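Local coordinates for protein peptide chain release factor subunit 1 (Aeropyrum pernix, PDB 3AGK) that probably directs the termination of protein synthesis at all three stop codons, as a codon-specific release factor of the eRF1 family, at residues 315-320 and 363-368. Numbering follows the deposited sequence.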
loop_
_atom_site.group_PDB
_atom_site.type_symbol
_atom_site.label_atom_id
_atom_site.label_comp_id
_atom_site.label_asym_id
_atom_site.label_seq_id
_atom_site.Cartn_x
_atom_site.Cartn_y
_atom_site.Cartn_z
ATOM N N ALA A 315 -25.553 15.915 -14.560
ATOM C CA ALA A 315 -25.839 16.689 -13.347
ATOM C C ALA A 315 -24.850 16.459 -12.181
ATOM O O ALA A 315 -24.841 17.221 -11.204
ATOM C CB ALA A 315 -27.251 16.395 -12.888
ATOM N N VAL A 316 -24.015 15.429 -12.281
ATOM C CA VAL A 316 -23.119 15.088 -11.166
ATOM C C VAL A 316 -21.710 15.678 -11.314
ATOM O O VAL A 316 -21.005 15.368 -12.267
ATOM C CB VAL A 316 -22.986 13.551 -10.998
ATOM C CG1 VAL A 316 -22.179 13.208 -9.718
ATOM C CG2 VAL A 316 -24.349 12.900 -10.979
ATOM N N LYS A 317 -21.279 16.508 -10.375
ATOM C CA LYS A 317 -19.890 16.979 -10.445
ATOM C C LYS A 317 -18.887 15.977 -9.875
ATOM O O LYS A 317 -17.814 15.774 -10.442
ATOM C CB LYS A 317 -19.692 18.376 -9.842
ATOM C CG LYS A 317 -19.710 18.452 -8.349
ATOM C CD LYS A 317 -19.174 19.804 -7.901
ATOM C CE LYS A 317 -18.990 19.847 -6.394
ATOM N NZ LYS A 317 -18.020 20.899 -5.969
ATOM N N THR A 318 -19.235 15.331 -8.766
ATOM C CA THR A 318 -18.361 14.285 -8.237
ATOM C C THR A 318 -19.136 13.064 -7.774
ATOM O O THR A 318 -20.121 13.168 -7.029
ATOM C CB THR A 318 -17.424 14.783 -7.089
ATOM O OG1 THR A 318 -18.175 14.936 -5.884
ATOM C CG2 THR A 318 -16.770 16.107 -7.436
ATOM N N LEU A 319 -18.673 11.905 -8.229
ATOM C CA LEU A 319 -19.213 10.616 -7.810
ATOM C C LEU A 319 -18.327 10.016 -6.721
ATOM O O LEU A 319 -17.136 9.801 -6.936
ATOM C CB LEU A 319 -19.245 9.666 -9.006
ATOM C CG LEU A 319 -19.971 8.331 -8.875
ATOM C CD1 LEU A 319 -21.386 8.557 -8.390
ATOM C CD2 LEU A 319 -19.984 7.588 -10.203
ATOM N N LEU A 320 -18.905 9.753 -5.554
ATOM C CA LEU A 320 -18.171 9.131 -4.453
ATOM C C LEU A 320 -18.514 7.659 -4.422
ATOM O O LEU A 320 -19.689 7.300 -4.275
ATOM C CB LEU A 320 -18.558 9.756 -3.119
ATOM C CG LEU A 320 -18.149 11.200 -2.867
ATOM C CD1 LEU A 320 -19.268 11.957 -2.201
ATOM C CD2 LEU A 320 -16.922 11.207 -2.002
ATOM N N ALA A 363 -22.751 7.663 -3.821
ATOM C CA ALA A 363 -23.475 8.926 -3.796
ATOM C C ALA A 363 -22.798 9.946 -4.692
ATOM O O ALA A 363 -21.625 9.790 -5.029
ATOM C CB ALA A 363 -23.607 9.460 -2.370
ATOM N N GLY A 364 -23.546 10.975 -5.092
ATOM C CA GLY A 364 -22.999 12.016 -5.935
ATOM C C GLY A 364 -23.210 13.393 -5.346
ATOM O O GLY A 364 -24.207 13.651 -4.677
ATOM N N ILE A 365 -22.249 14.275 -5.566
ATOM C CA ILE A 365 -22.490 15.688 -5.349
ATOM C C ILE A 365 -22.891 16.296 -6.709
ATOM O O ILE A 365 -22.201 16.115 -7.710
ATOM C CB ILE A 365 -21.258 16.395 -4.794
ATOM C CG1 ILE A 365 -20.813 15.744 -3.477
ATOM C CG2 ILE A 365 -21.537 17.913 -4.628
ATOM C CD1 ILE A 365 -19.413 16.179 -3.019
ATOM N N LEU A 366 -24.023 16.989 -6.736
ATOM C CA LEU A 366 -24.551 17.566 -7.969
ATOM C C LEU A 366 -23.964 18.946 -8.281
ATOM O O LEU A 366 -23.577 19.686 -7.383
ATOM C CB LEU A 366 -26.073 17.666 -7.884
ATOM C CG LEU A 366 -26.831 16.351 -7.689
ATOM C CD1 LEU A 366 -28.329 16.597 -7.678
ATOM C CD2 LEU A 366 -26.468 15.336 -8.767
ATOM N N ARG A 367 -23.890 19.292 -9.556
ATOM C CA ARG A 367 -23.539 20.661 -9.911
ATOM C C ARG A 367 -24.811 21.494 -10.028
ATOM O O ARG A 367 -24.773 22.726 -9.983
ATOM C CB ARG A 367 -22.709 20.714 -11.190
ATOM C CG ARG A 367 -23.238 19.844 -12.288
ATOM C CD ARG A 367 -22.452 20.054 -13.551
ATOM N NE ARG A 367 -21.080 19.568 -13.478
ATOM C CZ ARG A 367 -20.621 18.546 -14.192
ATOM N NH1 ARG A 367 -21.429 17.899 -15.032
ATOM N NH2 ARG A 367 -19.352 18.182 -14.082
ATOM N N PHE A 368 -25.935 20.804 -10.187
ATOM C CA PHE A 368 -27.245 21.402 -9.972
ATOM C C PHE A 368 -28.260 20.324 -9.653
ATOM O O PHE A 368 -28.986 20.444 -8.671
ATOM C CB PHE A 368 -27.711 22.287 -11.152
ATOM C CG PHE A 368 -26.977 22.035 -12.445
ATOM C CD1 PHE A 368 -26.131 22.997 -12.980
ATOM C CD2 PHE A 368 -27.132 20.845 -13.122
ATOM C CE1 PHE A 368 -25.450 22.759 -14.168
ATOM C CE2 PHE A 368 -26.455 20.604 -14.303
ATOM C CZ PHE A 368 -25.618 21.558 -14.828
#
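An antiparallel strand pair interrupted by a classic beta bulge pairs 315-320 with 363-368, on the two inner strands of the four-stranded mixed sheet of eRF1 domain 3; helices 277-294 and 352-359 cover one face, 304-312 and 328-335 the other. At the regular end, Leu320 and Ala363 form a hydrogen-bonded pair, with Leu320 N 2.8 Å from Ala363 O and Ala363 N returning the bond to Leu320 O. Thr318 O then accepts from Ile365 N and also touches Gly364 CA in a CA-H...O contact. At the bulge, Lys317 and Thr318 both face Ile365, and the register slips by one residue. Ile365 O is gripped twice, both donors lying in its carbonyl plane. The bond from Lys317 N to Ile365 O is the shorter at 2.8 Å but strongly bent (133° at the hydrogen). That from Thr318 N to Ile365 O, 3.2 Å long, is almost straight (167°) and meets a lone pair. Beyond the bulge, Arg367 N donates to Ala315 O.

Thr318 and Ile365 point the same way, side by side. With OG1 between the backbone N and the carbonyl carbon (chi1 75°), the Thr318 hydroxyl sits beside Ile365, OG1 3.4 Å from its CD1. The extended Lys317 chain passes Ile365 CG2 with its CE, 3.7 Å away, before NZ reaches a salt bridge with Glu288 of helix 277-294. On the side of helix 304-312, Val316 CG2 meets Leu366 CD2 at 3.9 Å, and both side chains touch Ala310.

The Arg367 chain, bent at chi3, lays its guanidinium over the Val316-Lys317 backbone: NH1 hydrogen-bonds to Gly314 O and NH2 to Gly339 O, while Val316 O lies 3.5 Å above the guanidinium plane, offset toward its rim.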